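Local coordinates for putative calcium-regulated periplasmic protein (Bacteroides thetaiotaomicron, PDB 3DB7) that is of unknown function but binds calcium ions through acidic side chains on its beta sheet and is probably a calcium-regulated periplasmic protein of the PepSY-like family, at residues K34-F39 with S43-F48; E55-K58 with W62-V65; Q82-T87 with L114-K119. All coordinates share one frame; numbering follows the deposited sequence.

Overall arrangement
The three contacts follow one another along the chain and all reach one antiparallel sheet. Interactions 1 and 2, whose centres are about 9 Å apart, are adjoining hairpins: strands 41-48 and 53-56 are neighbours, and Ser43 OG lies 2.7 Å from Glu55 OE2, a probable hydrogen bond. They share a calcium ion, held by Glu36 and Glu45 of interaction 1 and by Glu55 of interaction 2, while Glu55 and Glu64 hold a second; residues of another subunit complete both sites. Interaction 3 is the packing of a helix on the sheet, its centre about 19 Å from that of interaction 2 and about 27 Å from that of interaction 1, across the chain's centre.

Interaction 1: residues K34-F39 with S43-F48; sequences KMESDF and SYEVIF. With CA (calcium ion), chain B.
Glu36 and Glu45, from neighbouring antiparallel strands, project on one face of the sheet and share a calcium ion. Starting from Glu36, CB lies 3.5 Å from Ser43 OG, a hydroxyl hydrogen-bonded to Glu55 OE2. CG, set opposite the backbone N (chi1 178°), continues the extended chain past the same OG, and CD, 3.8 Å from Ser43 OG, closes on the metal. Both oxygens chelate it, Glu36 OE1 at 2.5 Å and Glu36 OE2 at 2.7 Å from calcium; OE2 also hydrogen-bonds to Tyr41 OH. Glu45 gives one oxygen, OE2, at 2.3 Å from the ion. The two carboxylate planes are turned 77° apart, and calcium makes the 3.0 Å approach of Glu36 OE1 to Glu45 OE2 tolerable. Glutamate suits both places, being long enough to lift an anionic group off the sheet.

Lys34 runs alongside Glu45; its NZ is held chiefly by a salt bridge to Asp5 and makes a long one, 3.5 Å, to Glu45 OE1. Glu45 OE2 also accepts a hydrogen bond from Lys53 NZ. The metal-facing side is thus a network of opposite charges. On the other face, Met35, a selenomethionine, lays CG 3.9 Å from Tyr44 CE1, while its SE makes an oblique Met-aromatic contact with the ring. Paired backbone hydrogen bonds join Lys34 to Glu45 and Glu36 to Ser43.

Strands 6-8 and 53-56 flank this hairpin of strands 30-38 and 41-48. Glu55 from strand 53-56 joins the calcium site, which Asp124, Ile125 and Asp126 of the second subunit complete.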
# COMPACT_ATOMS: atom_id res chain seq x y z
N LYS A 34 17.57 8.11 -9.03
CA LYS A 34 17.13 9.49 -8.88
C LYS A 34 16.90 9.83 -7.41
O LYS A 34 16.61 8.98 -6.60
CB LYS A 34 15.86 9.78 -9.67
CG LYS A 34 14.63 9.14 -9.10
CD LYS A 34 13.36 9.48 -9.90
CE LYS A 34 12.09 9.08 -9.14
NZ LYS A 34 10.88 9.09 -10.05
N MSE A 35 17.01 11.11 -7.11
CA MSE A 35 16.50 11.70 -5.91
C MSE A 35 15.09 12.22 -6.20
O MSE A 35 14.84 12.93 -7.18
CB MSE A 35 17.38 12.85 -5.47
CG MSE A 35 17.06 13.27 -4.06
SE MSE A 35 18.15 14.70 -3.30
CE MSE A 35 17.68 15.95 -4.65
N GLU A 36 14.18 11.81 -5.32
CA GLU A 36 12.74 12.15 -5.38
C GLU A 36 12.49 13.07 -4.21
O GLU A 36 13.00 12.85 -3.12
CB GLU A 36 11.92 10.89 -5.34
CG GLU A 36 10.41 11.10 -5.35
CD GLU A 36 9.64 9.81 -5.11
OE1 GLU A 36 9.98 8.83 -5.80
OE2 GLU A 36 8.74 9.78 -4.25
N SER A 37 11.75 14.13 -4.42
CA SER A 37 11.53 15.05 -3.31
C SER A 37 10.31 15.91 -3.50
O SER A 37 9.78 16.02 -4.63
CB SER A 37 12.76 15.94 -3.06
OG SER A 37 12.91 16.82 -4.15
N ASP A 38 9.87 16.46 -2.38
CA ASP A 38 8.88 17.55 -2.39
C ASP A 38 9.23 18.42 -1.19
O ASP A 38 10.34 18.30 -0.64
CB ASP A 38 7.44 16.98 -2.28
CG ASP A 38 6.38 17.95 -2.82
OD1 ASP A 38 6.11 17.95 -4.06
OD2 ASP A 38 5.79 18.69 -2.00
N PHE A 39 8.31 19.30 -0.76
CA PHE A 39 8.67 20.23 0.31
C PHE A 39 9.09 19.55 1.61
O PHE A 39 9.95 20.05 2.33
CB PHE A 39 7.55 21.22 0.59
CG PHE A 39 7.32 22.18 -0.55
CD1 PHE A 39 8.33 23.01 -1.01
CD2 PHE A 39 6.09 22.23 -1.18
CE1 PHE A 39 8.10 23.91 -2.06
CE2 PHE A 39 5.86 23.11 -2.23
CZ PHE A 39 6.88 23.94 -2.67
N SER A 43 13.68 11.22 -0.92
CA SER A 43 14.00 9.81 -1.01
C SER A 43 14.82 9.55 -2.24
O SER A 43 15.06 10.44 -3.04
CB SER A 43 12.74 8.94 -1.10
OG SER A 43 12.02 9.32 -2.24
N TYR A 44 15.28 8.30 -2.37
CA TYR A 44 16.10 7.89 -3.48
C TYR A 44 15.47 6.67 -4.10
O TYR A 44 15.19 5.71 -3.39
CB TYR A 44 17.52 7.54 -2.98
CG TYR A 44 18.27 8.71 -2.44
CD1 TYR A 44 18.96 9.59 -3.26
CD2 TYR A 44 18.25 8.97 -1.09
CE1 TYR A 44 19.63 10.67 -2.74
CE2 TYR A 44 18.88 10.07 -0.55
CZ TYR A 44 19.57 10.90 -1.37
OH TYR A 44 20.23 12.00 -0.79
N GLU A 45 15.34 6.63 -5.42
CA GLU A 45 14.82 5.46 -6.11
C GLU A 45 15.86 4.96 -7.10
O GLU A 45 16.52 5.75 -7.79
CB GLU A 45 13.52 5.77 -6.89
CG GLU A 45 12.24 6.04 -6.05
CD GLU A 45 10.95 6.02 -6.82
OE1 GLU A 45 10.91 6.19 -8.05
OE2 GLU A 45 9.92 5.88 -6.15
N VAL A 46 16.01 3.65 -7.17
CA VAL A 46 16.83 3.00 -8.21
C VAL A 46 15.99 1.99 -8.94
O VAL A 46 15.37 1.15 -8.30
CB VAL A 46 18.12 2.37 -7.58
CG1 VAL A 46 17.80 1.21 -6.61
CG2 VAL A 46 19.14 1.94 -8.66
N ILE A 47 15.92 2.10 -10.27
CA ILE A 47 15.18 1.18 -11.13
C ILE A 47 16.22 0.36 -11.88
O ILE A 47 17.19 0.88 -12.44
CB ILE A 47 14.24 1.93 -12.15
CG1 ILE A 47 13.32 2.90 -11.42
CG2 ILE A 47 13.47 0.92 -13.01
CD1 ILE A 47 14.01 4.11 -10.92
N PHE A 48 16.00 -0.95 -11.94
CA PHE A 48 16.92 -1.87 -12.59
C PHE A 48 16.43 -2.11 -14.02
O PHE A 48 15.28 -1.77 -14.36
CB PHE A 48 16.97 -3.15 -11.79
CG PHE A 48 17.56 -2.97 -10.43
CD1 PHE A 48 18.94 -2.77 -10.27
CD2 PHE A 48 16.75 -3.00 -9.30
CE1 PHE A 48 19.48 -2.60 -8.99
CE2 PHE A 48 17.33 -2.85 -8.03
CZ PHE A 48 18.66 -2.63 -7.87
CA CA B . 8.64 7.12 -4.63

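Interaction 2: residues E55-K58 with W62-V65; sequences EFDK and WEEV. With CA (calcium ion), chain C; CA (calcium ion), chain B.
Metal coordination dominates where Glu55 and Glu64 meet. Glu55 OE1 bridges two calcium ions, lying 2.3 Å from the one that Glu64 OE1 also binds and 2.5 Å from the other, which its own OE2 grips as well. Both glutamates are extended, CG opposite the backbone N (chi1 -172° in Glu55), carrying their carboxylates out to the ions. The calcium bound by Glu64 takes two waters besides. Ser43 OG steadies Glu55 OE2, and Lys53 NZ steadies Glu64 OE1.

Among the backbone hydrogen bonds, Glu55 O accepts twice, from Glu63 N at 2.8 Å and from Glu64 N at 3.2 Å. Two residues thus face one, a classic beta bulge beside the metal ligands. Glu55 N returns a bond to Glu64 O.

Acid against acid, Asp57 OD2 and Glu63 OE2 stand 4.3 Å apart, and one water donates to both, probably easing their repulsion. Asp57 OD1 instead accepts from Lys59 N and Asn61 N.

Apolar contact is slight: Phe56 CD1 meets Trp62 CB at 4.0 Å, the side chains crossing at about a right angle.

Strands 41-48 and 94-99 flank this hairpin. Phenylalanine suits its buried place, packing on Ala17 and Ile21 of helix 15-24; the broad indole of Trp62 lies against Arg99 (cation-pi) and Phe20. Asp124 and Asp126 of the second subunit bind both ions, and that subunit's Ile125 carbonyl oxygen one of them.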
# COMPACT_ATOMS: atom_id res chain seq x y z
N GLU A 55 13.24 1.84 -3.27
CA GLU A 55 13.22 3.20 -2.76
C GLU A 55 13.76 3.21 -1.37
O GLU A 55 13.44 2.32 -0.56
CB GLU A 55 11.82 3.79 -2.77
CG GLU A 55 11.80 5.28 -2.42
CD GLU A 55 10.53 5.96 -2.90
OE1 GLU A 55 9.47 5.28 -3.14
OE2 GLU A 55 10.59 7.19 -3.06
N PHE A 56 14.55 4.23 -1.07
CA PHE A 56 15.24 4.43 0.18
C PHE A 56 14.88 5.76 0.79
O PHE A 56 14.60 6.73 0.07
CB PHE A 56 16.77 4.41 -0.01
CG PHE A 56 17.31 3.19 -0.70
CD1 PHE A 56 17.74 2.09 0.06
CD2 PHE A 56 17.52 3.16 -2.07
CE1 PHE A 56 18.27 1.00 -0.57
CE2 PHE A 56 18.07 2.04 -2.70
CZ PHE A 56 18.44 0.99 -1.94
N ASP A 57 14.91 5.80 2.10
CA ASP A 57 14.75 7.10 2.78
C ASP A 57 16.01 7.92 2.65
O ASP A 57 16.98 7.46 2.05
CB ASP A 57 14.29 6.93 4.25
CG ASP A 57 15.31 6.35 5.17
OD1 ASP A 57 16.50 6.28 4.85
OD2 ASP A 57 14.89 6.04 6.32
N LYS A 58 15.96 9.11 3.22
CA LYS A 58 17.06 10.06 3.08
C LYS A 58 18.37 9.55 3.68
O LYS A 58 19.46 10.04 3.31
CB LYS A 58 16.69 11.44 3.72
CG LYS A 58 16.50 11.35 5.19
CD LYS A 58 16.02 12.66 5.83
CE LYS A 58 15.94 12.50 7.33
N TRP A 62 16.18 1.15 3.22
CA TRP A 62 15.11 0.81 2.28
C TRP A 62 13.75 1.03 2.88
O TRP A 62 13.53 0.74 4.08
CB TRP A 62 15.26 -0.62 1.75
CG TRP A 62 15.02 -1.73 2.70
CD1 TRP A 62 15.94 -2.34 3.48
CD2 TRP A 62 13.76 -2.39 2.95
NE1 TRP A 62 15.33 -3.36 4.22
CE2 TRP A 62 14.00 -3.40 3.90
CE3 TRP A 62 12.44 -2.21 2.49
CZ2 TRP A 62 13.00 -4.23 4.38
CZ3 TRP A 62 11.47 -3.03 2.95
CH2 TRP A 62 11.76 -4.04 3.88
N GLU A 63 12.83 1.49 2.03
CA GLU A 63 11.42 1.64 2.41
C GLU A 63 10.48 0.86 1.48
O GLU A 63 9.37 0.51 1.90
CB GLU A 63 10.99 3.10 2.45
CG GLU A 63 11.53 3.84 3.64
CD GLU A 63 11.12 5.29 3.76
OE1 GLU A 63 11.17 6.02 2.76
OE2 GLU A 63 10.87 5.70 4.92
N GLU A 64 10.94 0.54 0.26
CA GLU A 64 10.14 -0.19 -0.72
C GLU A 64 11.05 -1.00 -1.56
O GLU A 64 12.03 -0.47 -2.09
CB GLU A 64 9.35 0.78 -1.60
CG GLU A 64 8.56 0.10 -2.71
CD GLU A 64 7.99 1.08 -3.77
OE1 GLU A 64 8.13 2.34 -3.63
OE2 GLU A 64 7.42 0.56 -4.74
N VAL A 65 10.81 -2.28 -1.67
CA VAL A 65 11.49 -3.15 -2.61
C VAL A 65 10.41 -3.76 -3.49
O VAL A 65 9.62 -4.59 -3.02
CB VAL A 65 12.29 -4.26 -1.89
CG1 VAL A 65 12.92 -5.19 -2.93
CG2 VAL A 65 13.34 -3.64 -0.97
CA CA C . 7.53 4.20 -2.46
CA CA B . 8.64 7.12 -4.63
O HOH W 1 12.31 6.85 7.14
O HOH W 2 6.27 2.66 -1.02
O HOH W 3 8.81 4.10 -0.41

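Interaction 3: residues Q82-T87 with L114-K119; sequences QKYVTT and LKFDLK
Tyr84 and Phe116 meet as an offset edge-to-face pair, the edge of Phe116 directed at the face of Tyr84. Their planes stand 78° apart and their centroids are 5.7 Å from each other. Phe116 CZ comes to 3.9 Å from Tyr84 CD2, which lies in the plane of the phenylalanine ring. Phe116 CE2 adds a looser approach to CB and CG of Tyr84. The offset places the edge of Phe116 over the CB-CG-CD2 side of the tyrosine, a contact mainly of packing with at most a weak edge-to-face electrostatic part.

The position of the tyrosine ring follows from its first torsion (chi1 -170°), which swings CG to the far side from the backbone N and extends the ring from the helix toward the strand. Phe116 points from the strand toward the helix.

Leu114, two residues earlier on the same face of the strand, supplies a branched end for the helix to rest on. One methyl does the work: Leu114 CD1 lies 4.0 Å from Tyr84 CD2 and 3.9 Å from Val85 CG2. The leucine side chain crosses both partners obliquely, and its CD1 touches two consecutive helix residues. A compact valine suits this buried spot beside the helix backbone, whereas a long flat tyrosine can span the gap between helix and strand. No hydrogen bond links the segments; the contact is wholly apolar.

Helix 79-88 thus packs on strand 113-117; the axes of helix segment 82-87 and strand segment 114-117 approach to 11.2 Å, with N-to-C directions at 150°. Strand 122-126 lies next in the sheet, where Leu122 and Ile125 also touch Tyr84, while Val85 packs on Leu108 of the other neighbour, strand 103-108.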
# COMPACT_ATOMS: atom_id res chain seq x y z
N GLN A 82 8.43 -14.21 6.42
CA GLN A 82 8.75 -15.26 5.45
C GLN A 82 8.09 -16.58 5.85
O GLN A 82 7.55 -17.33 5.04
CB GLN A 82 10.26 -15.38 5.31
CG GLN A 82 10.71 -16.53 4.45
CD GLN A 82 10.36 -16.42 2.98
OE1 GLN A 82 9.63 -15.49 2.55
NE2 GLN A 82 10.84 -17.38 2.19
N LYS A 83 8.08 -16.85 7.16
CA LYS A 83 7.46 -18.05 7.65
C LYS A 83 5.96 -17.97 7.47
O LYS A 83 5.38 -18.94 7.04
CB LYS A 83 7.79 -18.36 9.11
CG LYS A 83 7.16 -19.64 9.60
CD LYS A 83 7.67 -20.09 10.92
CE LYS A 83 6.90 -21.25 11.43
NZ LYS A 83 7.43 -21.80 12.76
N TYR A 84 5.33 -16.83 7.78
CA TYR A 84 3.89 -16.70 7.58
C TYR A 84 3.52 -16.94 6.11
O TYR A 84 2.56 -17.64 5.79
CB TYR A 84 3.39 -15.29 8.05
CG TYR A 84 1.91 -15.18 8.09
CD1 TYR A 84 1.24 -15.54 9.21
CD2 TYR A 84 1.19 -14.83 6.95
CE1 TYR A 84 -0.13 -15.56 9.24
CE2 TYR A 84 -0.16 -14.81 6.99
CZ TYR A 84 -0.82 -15.19 8.14
OH TYR A 84 -2.21 -15.27 8.19
N VAL A 85 4.29 -16.33 5.23
CA VAL A 85 3.99 -16.42 3.80
C VAL A 85 4.17 -17.83 3.27
O VAL A 85 3.32 -18.39 2.60
CB VAL A 85 4.80 -15.41 2.96
CG1 VAL A 85 4.66 -15.72 1.49
CG2 VAL A 85 4.41 -13.93 3.30
N THR A 86 5.28 -18.44 3.61
CA THR A 86 5.56 -19.79 3.12
C THR A 86 4.70 -20.88 3.74
O THR A 86 4.52 -21.92 3.17
CB THR A 86 7.04 -20.13 3.23
OG1 THR A 86 7.49 -20.03 4.58
CG2 THR A 86 7.86 -19.24 2.34
N THR A 87 4.14 -20.61 4.91
CA THR A 87 3.15 -21.50 5.54
C THR A 87 1.79 -21.38 4.88
O THR A 87 1.17 -22.37 4.50
CB THR A 87 2.98 -21.18 7.03
OG1 THR A 87 4.24 -21.37 7.70
CG2 THR A 87 1.86 -22.06 7.67
N LEU A 114 -0.60 -8.39 2.62
CA LEU A 114 -0.58 -8.62 4.05
C LEU A 114 0.09 -7.45 4.72
O LEU A 114 0.99 -6.86 4.14
CB LEU A 114 0.27 -9.88 4.35
CG LEU A 114 -0.10 -11.18 3.62
CD1 LEU A 114 0.95 -12.23 3.93
CD2 LEU A 114 -1.50 -11.62 3.98
N LYS A 115 -0.36 -7.10 5.90
CA LYS A 115 0.31 -6.08 6.71
C LYS A 115 0.62 -6.68 8.05
O LYS A 115 -0.18 -7.42 8.63
CB LYS A 115 -0.60 -4.87 6.86
CG LYS A 115 -0.75 -4.08 5.57
CD LYS A 115 -1.71 -2.87 5.69
CE LYS A 115 -1.20 -1.86 6.62
NZ LYS A 115 -2.14 -0.62 6.69
N PHE A 116 1.78 -6.30 8.56
CA PHE A 116 2.28 -6.76 9.87
C PHE A 116 2.72 -5.53 10.67
O PHE A 116 3.30 -4.57 10.09
CB PHE A 116 3.47 -7.69 9.72
CG PHE A 116 3.17 -8.90 8.92
CD1 PHE A 116 3.21 -8.87 7.53
CD2 PHE A 116 2.87 -10.10 9.56
CE1 PHE A 116 2.94 -10.02 6.79
CE2 PHE A 116 2.63 -11.24 8.83
CZ PHE A 116 2.65 -11.20 7.46
N ASP A 117 2.55 -5.56 11.98
CA ASP A 117 3.18 -4.53 12.80
C ASP A 117 4.68 -4.83 12.89
O ASP A 117 5.20 -5.79 12.31
CB ASP A 117 2.45 -4.37 14.16
CG ASP A 117 2.68 -5.53 15.12
OD1 ASP A 117 3.58 -6.37 14.88
OD2 ASP A 117 1.90 -5.62 16.13
N LEU A 118 5.39 -3.95 13.59
CA LEU A 118 6.84 -4.04 13.61
C LEU A 118 7.32 -5.20 14.48
O LEU A 118 8.53 -5.53 14.47
CB LEU A 118 7.49 -2.68 14.00
CG LEU A 118 7.34 -1.56 12.95
CD1 LEU A 118 8.22 -0.33 13.32
CD2 LEU A 118 7.67 -2.04 11.57
N LYS A 119 6.41 -5.81 15.23
CA LYS A 119 6.71 -7.02 15.95
C LYS A 119 6.22 -8.26 15.20
O LYS A 119 6.15 -9.35 15.74
CB LYS A 119 6.14 -6.96 17.37
CG LYS A 119 6.75 -5.83 18.20
CD LYS A 119 5.91 -5.53 19.42
CE LYS A 119 6.38 -4.25 20.15
NZ LYS A 119 5.26 -3.69 20.96